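Local structure of transcriptional repressor PadR (Bacillus cereus, 6JYI) at residues K8-V13 and E54-I59; D123-K128 and E166-K171; E129-D134 and A159-Q164; K141-V144 and V149-I152. The protein probably binds DNA as a homodimeric repressor of the PadR family, pairing a winged helix-turn-helix domain with a C-terminal dimerisation region. All coordinates share one frame; numbering follows the deposited sequence.

Contact 1. Residues K8-V13 and E54-I59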
loop_
_atom_site.group_PDB
_atom_site.type_symbol
_atom_site.label_atom_id
_atom_site.label_comp_id
_atom_site.label_asym_id
_atom_site.label_seq_id
_atom_site.Cartn_x
_atom_site.Cartn_y
_atom_site.Cartn_z
ATOM N N LYS A 8 0.098 -10.550 10.374
ATOM C CA LYS A 8 -0.929 -9.540 10.580
ATOM C C LYS A 8 -2.203 -9.770 9.779
ATOM O O LYS A 8 -3.280 -9.340 10.201
ATOM C CB LYS A 8 -0.329 -8.184 10.258
ATOM C CG LYS A 8 -0.826 -7.059 11.036
ATOM C CD LYS A 8 0.213 -5.898 11.063
ATOM C CE LYS A 8 1.258 -6.053 12.170
ATOM N NZ LYS A 8 2.230 -4.925 12.170
ATOM N N GLY A 9 -2.091 -10.438 8.627
ATOM C CA GLY A 9 -3.253 -10.928 7.895
ATOM C C GLY A 9 -4.285 -11.633 8.764
ATOM O O GLY A 9 -5.479 -11.463 8.550
ATOM N N ARG A 10 -3.832 -12.448 9.712
ATOM C CA ARG A 10 -4.717 -13.163 10.627
ATOM C C ARG A 10 -5.556 -12.163 11.476
ATOM O O ARG A 10 -6.732 -12.383 11.751
ATOM C CB ARG A 10 -3.899 -14.038 11.552
ATOM C CG ARG A 10 -3.126 -15.138 10.867
ATOM C CD ARG A 10 -1.960 -15.597 11.737
ATOM N NE ARG A 10 -2.369 -16.071 13.075
ATOM C CZ ARG A 10 -2.482 -17.347 13.440
ATOM N NH1 ARG A 10 -2.251 -18.326 12.569
ATOM N NH2 ARG A 10 -2.834 -17.657 14.689
ATOM N N ASP A 11 -4.943 -11.060 11.849
ATOM C CA ASP A 11 -5.649 -10.040 12.684
ATOM C C ASP A 11 -6.674 -9.243 11.949
ATOM O O ASP A 11 -7.615 -8.752 12.576
ATOM C CB ASP A 11 -4.644 -9.130 13.354
ATOM C CG ASP A 11 -3.635 -9.905 14.063
ATOM O OD1 ASP A 11 -4.050 -10.646 14.960
ATOM O OD2 ASP A 11 -2.432 -9.834 13.721
ATOM N N VAL A 12 -6.544 -9.140 10.622
ATOM C CA VAL A 12 -7.617 -8.569 9.840
ATOM C C VAL A 12 -8.890 -9.399 10.038
ATOM O O VAL A 12 -9.969 -8.849 10.319
ATOM C CB VAL A 12 -7.312 -8.490 8.311
ATOM C CG1 VAL A 12 -8.522 -7.988 7.581
ATOM C CG2 VAL A 12 -6.066 -7.615 7.987
ATOM N N VAL A 13 -8.750 -10.719 9.908
ATOM C CA VAL A 13 -9.872 -11.638 10.070
ATOM C C VAL A 13 -10.373 -11.643 11.493
ATOM O O VAL A 13 -11.564 -11.511 11.720
ATOM C CB VAL A 13 -9.495 -13.070 9.610
ATOM C CG1 VAL A 13 -10.604 -14.058 9.954
ATOM C CG2 VAL A 13 -9.185 -13.045 8.086
ATOM N N GLU A 54 -9.110 -21.747 12.547
ATOM C CA GLU A 54 -9.985 -22.776 13.118
ATOM C C GLU A 54 -9.129 -23.920 13.658
ATOM O O GLU A 54 -9.380 -24.460 14.737
ATOM C CB GLU A 54 -10.848 -23.403 12.057
ATOM C CG GLU A 54 -11.865 -22.527 11.411
ATOM C CD GLU A 54 -12.544 -23.312 10.300
ATOM O OE1 GLU A 54 -13.289 -24.250 10.643
ATOM O OE2 GLU A 54 -12.265 -23.019 9.114
ATOM N N ASN A 55 -8.132 -24.318 12.873
ATOM C CA ASN A 55 -7.258 -25.431 13.297
ATOM C C ASN A 55 -6.582 -25.113 14.634
ATOM O O ASN A 55 -6.299 -26.016 15.428
ATOM C CB ASN A 55 -6.172 -25.704 12.254
ATOM C CG ASN A 55 -6.690 -26.434 11.032
ATOM O OD1 ASN A 55 -5.931 -26.667 10.084
ATOM N ND2 ASN A 55 -7.961 -26.819 11.044
ATOM N N GLU A 56 -6.268 -23.850 14.854
ATOM C CA GLU A 56 -5.613 -23.431 16.115
ATOM C C GLU A 56 -6.572 -23.097 17.234
ATOM O O GLU A 56 -6.130 -22.753 18.322
ATOM C CB GLU A 56 -4.742 -22.188 15.913
ATOM C CG GLU A 56 -3.583 -22.359 14.972
ATOM C CD GLU A 56 -2.821 -21.063 14.779
ATOM O OE1 GLU A 56 -2.925 -20.170 15.653
ATOM O OE2 GLU A 56 -2.122 -20.934 13.757
ATOM N N GLY A 57 -7.875 -23.083 16.961
ATOM C CA GLY A 57 -8.840 -22.773 18.001
ATOM C C GLY A 57 -9.107 -21.299 18.229
ATOM O O GLY A 57 -9.690 -20.939 19.240
ATOM N N LYS A 58 -8.703 -20.455 17.289
ATOM C CA LYS A 58 -8.872 -18.991 17.419
ATOM C C LYS A 58 -10.271 -18.568 16.969
ATOM O O LYS A 58 -10.777 -17.513 17.372
ATOM C CB LYS A 58 -7.887 -18.225 16.572
ATOM C CG LYS A 58 -6.430 -18.499 16.768
ATOM C CD LYS A 58 -6.032 -18.439 18.180
ATOM C CE LYS A 58 -4.511 -18.177 18.244
ATOM N NZ LYS A 58 -3.921 -19.190 18.962
ATOM N N ILE A 59 -10.854 -19.354 16.074
ATOM C CA ILE A 59 -12.206 -19.169 15.631
ATOM C C ILE A 59 -12.859 -20.540 15.538
ATOM O O ILE A 59 -12.150 -21.558 15.497
ATOM C CB ILE A 59 -12.266 -18.397 14.252
ATOM C CG1 ILE A 59 -11.752 -19.267 13.089
ATOM C CG2 ILE A 59 -11.455 -17.085 14.296
ATOM C CD1 ILE A 59 -11.817 -18.581 11.730
#

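Contact 2. Residues D123-K128 and E166-K171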
loop_
_atom_site.group_PDB
_atom_site.type_symbol
_atom_site.label_atom_id
_atom_site.label_comp_id
_atom_site.label_asym_id
_atom_site.label_seq_id
_atom_site.Cartn_x
_atom_site.Cartn_y
_atom_site.Cartn_z
ATOM N N ASP A 123 -6.354 6.901 -16.851
ATOM C CA ASP A 123 -6.829 5.670 -16.190
ATOM C C ASP A 123 -6.733 5.725 -14.662
ATOM O O ASP A 123 -7.632 5.261 -13.947
ATOM C CB ASP A 123 -6.019 4.454 -16.653
ATOM C CG ASP A 123 -6.235 4.143 -18.094
ATOM O OD1 ASP A 123 -7.283 4.550 -18.620
ATOM O OD2 ASP A 123 -5.346 3.521 -18.709
ATOM N N GLU A 124 -5.623 6.268 -14.178
ATOM C CA GLU A 124 -5.361 6.378 -12.735
ATOM C C GLU A 124 -6.301 7.375 -12.049
ATOM O O GLU A 124 -6.821 7.112 -10.955
ATOM C CB GLU A 124 -3.912 6.806 -12.519
ATOM C CG GLU A 124 -3.448 6.674 -11.098
ATOM C CD GLU A 124 -3.424 5.228 -10.649
ATOM O OE1 GLU A 124 -3.607 4.325 -11.511
ATOM O OE2 GLU A 124 -3.198 5.020 -9.444
ATOM N N ILE A 125 -6.548 8.496 -12.712
ATOM C CA ILE A 125 -7.541 9.453 -12.249
ATOM C C ILE A 125 -8.914 8.774 -12.162
ATOM O O ILE A 125 -9.605 8.865 -11.141
ATOM C CB ILE A 125 -7.580 10.689 -13.173
ATOM C CG1 ILE A 125 -6.319 11.540 -12.942
ATOM C CG2 ILE A 125 -8.827 11.514 -12.937
ATOM C CD1 ILE A 125 -6.123 12.691 -13.957
ATOM N N GLU A 126 -9.291 8.061 -13.217
ATOM C CA GLU A 126 -10.623 7.438 -13.272
ATOM C C GLU A 126 -10.767 6.401 -12.154
ATOM O O GLU A 126 -11.791 6.365 -11.461
ATOM C CB GLU A 126 -10.887 6.827 -14.663
ATOM N N ARG A 127 -9.722 5.592 -11.971
ATOM C CA ARG A 127 -9.649 4.593 -10.904
ATOM C C ARG A 127 -9.824 5.187 -9.511
ATOM O O ARG A 127 -10.681 4.745 -8.768
ATOM C CB ARG A 127 -8.315 3.851 -10.949
ATOM C CG ARG A 127 -8.233 2.794 -12.039
ATOM C CD ARG A 127 -6.890 2.065 -12.027
ATOM N NE ARG A 127 -6.461 1.741 -13.391
ATOM C CZ ARG A 127 -5.491 0.883 -13.707
ATOM N NH1 ARG A 127 -4.790 0.230 -12.759
ATOM N NH2 ARG A 127 -5.208 0.687 -14.987
ATOM N N LYS A 128 -9.021 6.193 -9.170
ATOM C CA LYS A 128 -9.076 6.795 -7.831
ATOM C C LYS A 128 -10.413 7.497 -7.591
ATOM O O LYS A 128 -10.956 7.429 -6.484
ATOM C CB LYS A 128 -7.878 7.729 -7.570
ATOM C CG LYS A 128 -6.493 7.003 -7.548
ATOM C CD LYS A 128 -6.161 6.482 -6.184
ATOM C CE LYS A 128 -5.119 5.341 -6.173
ATOM N NZ LYS A 128 -3.759 5.752 -6.611
ATOM N N GLU A 166 -6.188 15.221 -7.661
ATOM C CA GLU A 166 -5.914 16.649 -7.936
ATOM C C GLU A 166 -4.537 16.803 -8.577
ATOM O O GLU A 166 -4.398 17.439 -9.619
ATOM C CB GLU A 166 -5.968 17.503 -6.658
ATOM C CG GLU A 166 -7.358 17.642 -5.991
ATOM N N THR A 167 -3.538 16.167 -7.972
ATOM C CA THR A 167 -2.170 16.255 -8.459
ATOM C C THR A 167 -2.070 15.733 -9.884
ATOM O O THR A 167 -1.495 16.387 -10.739
ATOM C CB THR A 167 -1.192 15.486 -7.560
ATOM O OG1 THR A 167 -1.112 16.126 -6.286
ATOM C CG2 THR A 167 0.201 15.447 -8.168
ATOM N N LEU A 168 -2.686 14.593 -10.153
ATOM C CA LEU A 168 -2.604 13.990 -11.472
ATOM C C LEU A 168 -3.303 14.808 -12.539
ATOM O O LEU A 168 -2.774 14.943 -13.647
ATOM C CB LEU A 168 -3.118 12.543 -11.464
ATOM C CG LEU A 168 -2.208 11.555 -10.730
ATOM C CD1 LEU A 168 -2.896 10.198 -10.627
ATOM C CD2 LEU A 168 -0.834 11.407 -11.391
ATOM N N LYS A 169 -4.469 15.370 -12.215
ATOM C CA LYS A 169 -5.144 16.305 -13.129
ATOM C C LYS A 169 -4.227 17.447 -13.559
ATOM O O LYS A 169 -4.204 17.824 -14.736
ATOM C CB LYS A 169 -6.421 16.853 -12.499
ATOM C CG LYS A 169 -7.532 15.826 -12.464
ATOM C CD LYS A 169 -8.746 16.355 -11.770
ATOM C CE LYS A 169 -9.888 15.378 -11.891
ATOM N NZ LYS A 169 -11.090 15.857 -11.161
ATOM N N LYS A 170 -3.470 17.989 -12.606
ATOM C CA LYS A 170 -2.480 19.043 -12.892
ATOM C C LYS A 170 -1.316 18.577 -13.754
ATOM O O LYS A 170 -0.866 19.294 -14.650
ATOM C CB LYS A 170 -1.958 19.657 -11.590
ATOM C CG LYS A 170 -2.992 20.552 -10.939
ATOM C CD LYS A 170 -2.900 20.612 -9.415
ATOM C CE LYS A 170 -3.741 21.794 -8.879
ATOM N NZ LYS A 170 -4.216 21.550 -7.488
ATOM N N LYS A 171 -0.816 17.380 -13.495
ATOM C CA LYS A 171 0.229 16.829 -14.343
ATOM C C LYS A 171 -0.269 16.645 -15.782
ATOM O O LYS A 171 0.465 16.911 -16.739
ATOM C CB LYS A 171 0.765 15.516 -13.760
ATOM C CG LYS A 171 1.372 15.664 -12.360
ATOM C CD LYS A 171 2.558 16.624 -12.373
ATOM C CE LYS A 171 3.158 16.781 -11.007
ATOM N NZ LYS A 171 4.358 17.630 -10.974
#

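Contact 3. Residues E129-D134 and A159-Q164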
loop_
_atom_site.group_PDB
_atom_site.type_symbol
_atom_site.label_atom_id
_atom_site.label_comp_id
_atom_site.label_asym_id
_atom_site.label_seq_id
_atom_site.Cartn_x
_atom_site.Cartn_y
_atom_site.Cartn_z
ATOM N N GLU A 129 -10.955 8.135 -8.632
ATOM C CA GLU A 129 -12.282 8.763 -8.559
ATOM C C GLU A 129 -13.372 7.732 -8.212
ATOM O O GLU A 129 -14.216 7.984 -7.346
ATOM C CB GLU A 129 -12.608 9.538 -9.860
ATOM C CG GLU A 129 -11.955 10.939 -9.899
ATOM C CD GLU A 129 -12.192 11.757 -11.173
ATOM O OE1 GLU A 129 -12.712 11.233 -12.195
ATOM O OE2 GLU A 129 -11.818 12.952 -11.158
ATOM N N ALA A 130 -13.333 6.573 -8.872
ATOM C CA ALA A 130 -14.266 5.470 -8.587
ATOM C C ALA A 130 -14.145 4.966 -7.129
ATOM O O ALA A 130 -15.165 4.868 -6.426
ATOM C CB ALA A 130 -14.055 4.328 -9.571
ATOM N N TYR A 131 -12.913 4.705 -6.680
ATOM C CA TYR A 131 -12.641 4.269 -5.279
ATOM C C TYR A 131 -13.216 5.255 -4.273
ATOM O O TYR A 131 -13.807 4.859 -3.258
ATOM C CB TYR A 131 -11.160 4.199 -4.942
ATOM C CG TYR A 131 -10.258 3.265 -5.721
ATOM C CD1 TYR A 131 -10.726 2.116 -6.348
ATOM C CD2 TYR A 131 -8.890 3.528 -5.767
ATOM C CE1 TYR A 131 -9.839 1.274 -7.056
ATOM C CE2 TYR A 131 -8.002 2.715 -6.460
ATOM C CZ TYR A 131 -8.473 1.596 -7.112
ATOM O OH TYR A 131 -7.548 0.813 -7.788
ATOM N N ILE A 132 -13.021 6.541 -4.545
ATOM C CA ILE A 132 -13.513 7.582 -3.665
ATOM C C ILE A 132 -15.007 7.366 -3.507
ATOM O O ILE A 132 -15.443 7.056 -2.399
ATOM C CB ILE A 132 -13.157 9.002 -4.169
ATOM C CG1 ILE A 132 -11.659 9.281 -3.917
ATOM C CG2 ILE A 132 -13.975 10.053 -3.455
ATOM C CD1 ILE A 132 -11.125 10.584 -4.596
ATOM N N ALA A 133 -15.755 7.482 -4.616
ATOM C CA ALA A 133 -17.214 7.210 -4.655
ATOM C C ALA A 133 -17.638 5.877 -4.013
ATOM O O ALA A 133 -18.580 5.823 -3.244
ATOM C CB ALA A 133 -17.726 7.275 -6.104
ATOM N N ASP A 134 -16.959 4.793 -4.331
ATOM C CA ASP A 134 -17.337 3.495 -3.773
ATOM C C ASP A 134 -17.331 3.572 -2.221
ATOM O O ASP A 134 -18.360 3.382 -1.558
ATOM C CB ASP A 134 -16.355 2.416 -4.274
ATOM C CG ASP A 134 -16.984 1.021 -4.353
ATOM O OD1 ASP A 134 -18.114 0.874 -4.902
ATOM O OD2 ASP A 134 -16.326 0.069 -3.868
ATOM N N ALA A 159 -8.992 11.458 1.749
ATOM C CA ALA A 159 -8.143 12.671 1.707
ATOM C C ALA A 159 -6.957 12.391 0.798
ATOM O O ALA A 159 -6.617 13.175 -0.085
ATOM C CB ALA A 159 -7.669 13.057 3.092
ATOM N N SER A 160 -6.382 11.209 0.971
ATOM C CA SER A 160 -5.224 10.818 0.214
ATOM C C SER A 160 -5.531 10.586 -1.270
ATOM O O SER A 160 -4.886 11.153 -2.137
ATOM C CB SER A 160 -4.615 9.576 0.871
ATOM O OG SER A 160 -3.652 9.018 0.016
ATOM N N TYR A 161 -6.556 9.801 -1.567
ATOM C CA TYR A 161 -6.994 9.622 -2.939
ATOM C C TYR A 161 -7.349 10.913 -3.655
ATOM O O TYR A 161 -7.044 11.077 -4.854
ATOM C CB TYR A 161 -8.212 8.711 -3.006
ATOM C CG TYR A 161 -7.972 7.238 -2.755
ATOM C CD1 TYR A 161 -6.784 6.622 -3.100
ATOM C CD2 TYR A 161 -8.988 6.446 -2.237
ATOM C CE1 TYR A 161 -6.595 5.255 -2.883
ATOM C CE2 TYR A 161 -8.823 5.115 -2.028
ATOM C CZ TYR A 161 -7.633 4.508 -2.350
ATOM O OH TYR A 161 -7.504 3.154 -2.139
ATOM N N SER A 162 -8.046 11.809 -2.963
ATOM C CA SER A 162 -8.464 13.055 -3.578
ATOM C C SER A 162 -7.258 13.933 -3.916
ATOM O O SER A 162 -7.249 14.631 -4.936
ATOM C CB SER A 162 -9.461 13.807 -2.690
ATOM O OG SER A 162 -10.645 13.028 -2.540
ATOM N N ALA A 163 -6.237 13.880 -3.080
ATOM C CA ALA A 163 -5.052 14.690 -3.291
ATOM C C ALA A 163 -4.271 14.090 -4.438
ATOM O O ALA A 163 -3.749 14.827 -5.283
ATOM C CB ALA A 163 -4.221 14.754 -2.026
ATOM N N GLN A 164 -4.222 12.760 -4.512
ATOM C CA GLN A 164 -3.601 12.095 -5.685
ATOM C C GLN A 164 -4.294 12.477 -6.987
ATOM O O GLN A 164 -3.631 12.804 -7.950
ATOM C CB GLN A 164 -3.630 10.584 -5.545
ATOM C CG GLN A 164 -2.704 10.077 -4.448
ATOM C CD GLN A 164 -3.012 8.661 -4.062
ATOM O OE1 GLN A 164 -3.478 7.882 -4.891
ATOM N NE2 GLN A 164 -2.805 8.320 -2.799
#

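Contact 4. Residues K141-V144 and V149-I152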
loop_
_atom_site.group_PDB
_atom_site.type_symbol
_atom_site.label_atom_id
_atom_site.label_comp_id
_atom_site.label_asym_id
_atom_site.label_seq_id
_atom_site.Cartn_x
_atom_site.Cartn_y
_atom_site.Cartn_z
ATOM N N LYS A 141 -22.660 0.666 4.700
ATOM C CA LYS A 141 -23.114 -0.720 4.675
ATOM C C LYS A 141 -22.448 -1.558 5.790
ATOM O O LYS A 141 -23.120 -2.265 6.537
ATOM C CB LYS A 141 -22.815 -1.342 3.298
ATOM C CG LYS A 141 -23.170 -2.842 3.178
ATOM C CD LYS A 141 -22.906 -3.399 1.748
ATOM C CE LYS A 141 -23.284 -4.886 1.648
ATOM N NZ LYS A 141 -22.776 -5.534 0.398
ATOM N N TRP A 142 -21.129 -1.463 5.913
ATOM C CA TRP A 142 -20.386 -2.334 6.850
ATOM C C TRP A 142 -20.258 -1.817 8.274
ATOM O O TRP A 142 -20.145 -2.630 9.205
ATOM C CB TRP A 142 -18.999 -2.694 6.301
ATOM C CG TRP A 142 -19.134 -3.644 5.157
ATOM C CD1 TRP A 142 -18.862 -3.386 3.841
ATOM C CD2 TRP A 142 -19.642 -4.993 5.206
ATOM N NE1 TRP A 142 -19.135 -4.478 3.080
ATOM C CE2 TRP A 142 -19.634 -5.482 3.881
ATOM C CE3 TRP A 142 -20.076 -5.831 6.232
ATOM C CZ2 TRP A 142 -20.030 -6.782 3.558
ATOM C CZ3 TRP A 142 -20.497 -7.131 5.904
ATOM C CH2 TRP A 142 -20.458 -7.587 4.580
ATOM N N ARG A 143 -20.279 -0.497 8.446
ATOM C CA ARG A 143 -20.132 0.085 9.773
ATOM C C ARG A 143 -21.355 0.943 10.085
ATOM O O ARG A 143 -21.283 2.184 10.142
ATOM C CB ARG A 143 -18.866 0.935 9.871
ATOM C CG ARG A 143 -17.518 0.186 9.585
ATOM C CD ARG A 143 -17.011 -0.524 10.814
ATOM N NE ARG A 143 -17.892 -1.624 11.157
ATOM C CZ ARG A 143 -18.193 -2.075 12.376
ATOM N NH1 ARG A 143 -17.697 -1.550 13.495
ATOM N NH2 ARG A 143 -19.031 -3.089 12.459
ATOM N N VAL A 144 -22.474 0.265 10.259
ATOM C CA VAL A 144 -23.650 0.904 10.798
ATOM C C VAL A 144 -23.265 1.139 12.270
ATOM O O VAL A 144 -22.723 0.255 12.970
ATOM C CB VAL A 144 -24.971 0.083 10.624
ATOM C CG1 VAL A 144 -24.995 -0.617 9.283
ATOM C CG2 VAL A 144 -25.169 -0.903 11.749
ATOM N N VAL A 149 -13.547 7.209 15.659
ATOM C CA VAL A 149 -12.234 6.627 15.329
ATOM C C VAL A 149 -12.307 5.781 14.035
ATOM O O VAL A 149 -11.385 5.798 13.235
ATOM C CB VAL A 149 -11.641 5.813 16.466
ATOM C CG1 VAL A 149 -12.579 4.705 16.894
ATOM C CG2 VAL A 149 -10.235 5.257 16.086
ATOM N N GLU A 150 -13.391 5.034 13.870
ATOM C CA GLU A 150 -13.614 4.247 12.635
ATOM C C GLU A 150 -13.685 5.134 11.403
ATOM O O GLU A 150 -13.247 4.756 10.318
ATOM C CB GLU A 150 -14.887 3.421 12.741
ATOM C CG GLU A 150 -14.790 2.325 13.817
ATOM C CD GLU A 150 -16.092 1.567 14.003
ATOM O OE1 GLU A 150 -17.157 2.229 13.951
ATOM O OE2 GLU A 150 -16.035 0.327 14.274
ATOM N N GLU A 151 -14.248 6.313 11.557
ATOM C CA GLU A 151 -14.349 7.231 10.456
ATOM C C GLU A 151 -12.959 7.739 10.008
ATOM O O GLU A 151 -12.801 8.136 8.854
ATOM C CB GLU A 151 -15.271 8.400 10.837
ATOM C CG GLU A 151 -15.441 9.467 9.788
ATOM C CD GLU A 151 -16.540 9.186 8.774
ATOM O OE1 GLU A 151 -17.426 8.365 9.084
ATOM O OE2 GLU A 151 -16.526 9.843 7.683
ATOM N N ILE A 152 -11.951 7.730 10.909
ATOM C CA ILE A 152 -10.595 8.185 10.502
ATOM C C ILE A 152 -10.069 7.363 9.314
ATOM O O ILE A 152 -9.545 7.940 8.357
ATOM C CB ILE A 152 -9.590 8.201 11.677
ATOM C CG1 ILE A 152 -10.101 9.121 12.780
ATOM C CG2 ILE A 152 -8.140 8.617 11.209
ATOM C CD1 ILE A 152 -9.281 9.103 14.076
#

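Contact 1. Residues K8-V13 and E54-I59
The Arg10 guanidinium presents its NH1/NH2 edge to the Glu56 carboxylate, and each terminal nitrogen takes its own oxygen. NH2 of Arg10 reaches OE1 of Glu56 at 2.7 Å with a nearly straight bond (171°), while Arg10 NH1 reaches Glu56 OE2 at 2.9 Å. Both oxygens lie close to the guanidinium plane, but the carboxylate is turned out of it by 27°; both are met from well out of the carboxylate plane, OE1 on its syn side. Near the same guanidinium plane, beyond NH2, Lys58 CE comes to 4.0 Å from Arg10 NH2, and Lys58 NZ makes a salt bridge of 3.6 Å to Glu56 OE1. One oxygen thus serves two cations, which should temper the like charges of Arg10 and Lys58. In the winged helix-turn-helix fold of the PadR family, this network ties helix 8-19 to the turn between helix 46-55 and the first wing strand, 59-64. Gly57 makes that turn with positive phi (85°) in a Schellman motif, and Glu56 and Lys58 flank it. Second partners fix both groups further: Arg10 NE forms a salt bridge to Glu84, and Glu56 OE2 accepts a hydrogen bond from Gln52.

Contact 2. Residues D123-K128 and E166-K171
Apolar side-chain packing joins Ile125 and Leu168 between two antiparallel helices, 114-142 and 148-175, in the C-terminal region of the chain. The local axes approach to 9.7 Å with their directions 157° apart, and no hydrogen bond spans the two segments. Ile125 and Leu168 run alongside one another head to tail, so that Ile125 CG1 lies against Leu168 CB at 3.7 Å. The end of the isoleucine goes further: its CD1 stops 3.6 Å from Lys169 N and 3.7 Å from Lys169 CG. Leu168 CD1, in turn, meets Glu124 CG at 3.6 Å. This part of helix 148-175 lies within a predicted coiled coil, and the same leucine also packs on Val156 of the second subunit and on Phe102 of its own chain, which places the pair beside the dimer interface. The acidic end of Glu124 leads away from Leu168 because the chain bends at CB-CG (chi2 65°), leaving the aliphatic part for the leucine. There its OE2 takes a 3.0 Å salt bridge from Lys128 NZ, one turn on. Lys169 lies extended along the margin, with CE 4.1 Å from Ile125 CG2, and its ammonium group forms a salt bridge to Glu129.

Contact 3. Residues E129-D134 and A159-Q164
Tyr161 OH is hydrogen-bonded to His37 ND1, and the same histidine meets Tyr131 ring edge-to-face, so one residue from outside the helical pair engages both of the tyrosines that touch here. Between themselves the tyrosines make an oblique aromatic pair: their centroids are 5.4 Å apart and their planes 44° from each other, neither a stack nor a T. Tyr131 CD2 stands over one face of the Tyr161 ring, offset toward its rim, and is 3.8 Å from Tyr161 CZ. The CB of Tyr131 adds a second touch, 3.8 Å from Tyr161 CE2, so the root of one side chain as well as its ring leans on the other. This is the antiparallel pairing of helices 114-142 and 148-175, whose local axes come within 9.6 Å at 153° between their directions; the second of the two enters a predicted coiled coil. Ile132 fills the other half of the contact. With CG1 beside its backbone N (chi1 -75°), the chain extends toward helix 148-175, placing CG1 3.6 Å from Tyr161 CB and carrying CD1 to the next residue. There Ile132 CD1 is 3.7 Å from Ser162 N and only 3.2 Å from Ser162 OG, a tight approach of a methyl to a hydroxyl that is already bonded to the carbonyl O of Ile158. On helix 148-175, Ser160 and Ala163 instead meet the second subunit: Ser160 OG is hydrogen-bonded to Ser160 of the partner chain, and Ala163 packs on its counterpart there.

Contact 4. Residues K141-V144 and V149-I152
A single short salt bridge carries this contact: Arg143 NH1 donates to Glu150 OE2 at 2.6 Å, with an N-H...O angle of 148°. The oxygen sits in the guanidinium plane at its edge and is met on its syn side but well out of the carboxylate plane, and the two flat groups stand almost perpendicular, 82° apart. With the planes turned like this only one oxygen is gripped; Glu150 OE1 stays 3.8 Å from Arg143 NH1. OE1 instead accepts from the backbone N of Thr147. The NE/NH2 edge of the guanidinium is held as well. Arg143 NE bonds the carbonyl O of Trp142 at 3.1 Å from above the carbonyl plane, with the oxygen tilted from the guanidinium plane, and Arg143 NH2 bonds it weakly while also binding Gln19. Bends at chi2 and chi3 fold the arginine back over its own backbone. Around the ion pair, Arg143 CD lies 3.7 Å from Glu150 OE2, and Tyr107 of the second subunit packs on both residues. Helix 114-142 ends at Trp142, whose indole lies against helix 24-35 and bonds Asp33. Arg143 follows directly and Glu150 lies near the start of helix 148-175, so the bridge spans the connection between these two long helices. With Glu150 buried, close to the start of a helix and paired with a guanidinium, its carboxylate is probably stabilised as the anion.

Contacts 2, 3 and 4 all join helix 114-142 to helix 148-175, and they succeed one another inward along the hairpin: contact 2 encloses contact 3, which encloses contact 4 at the turn. The centres of contacts 2 and 3 are 9 Å apart and the two touch; the centre of contact 4 lies about 17 and 26 Å from those of contacts 3 and 2. Contact 1 comes earlier in the chain, between helix 8-19 and the end of helix 46-55 in the winged-helix region, with its centre about 22 and 37 Å from those of contacts 4 and 2. All four reach the second subunit, consistent with a dimer held by more than the predicted coiled coil.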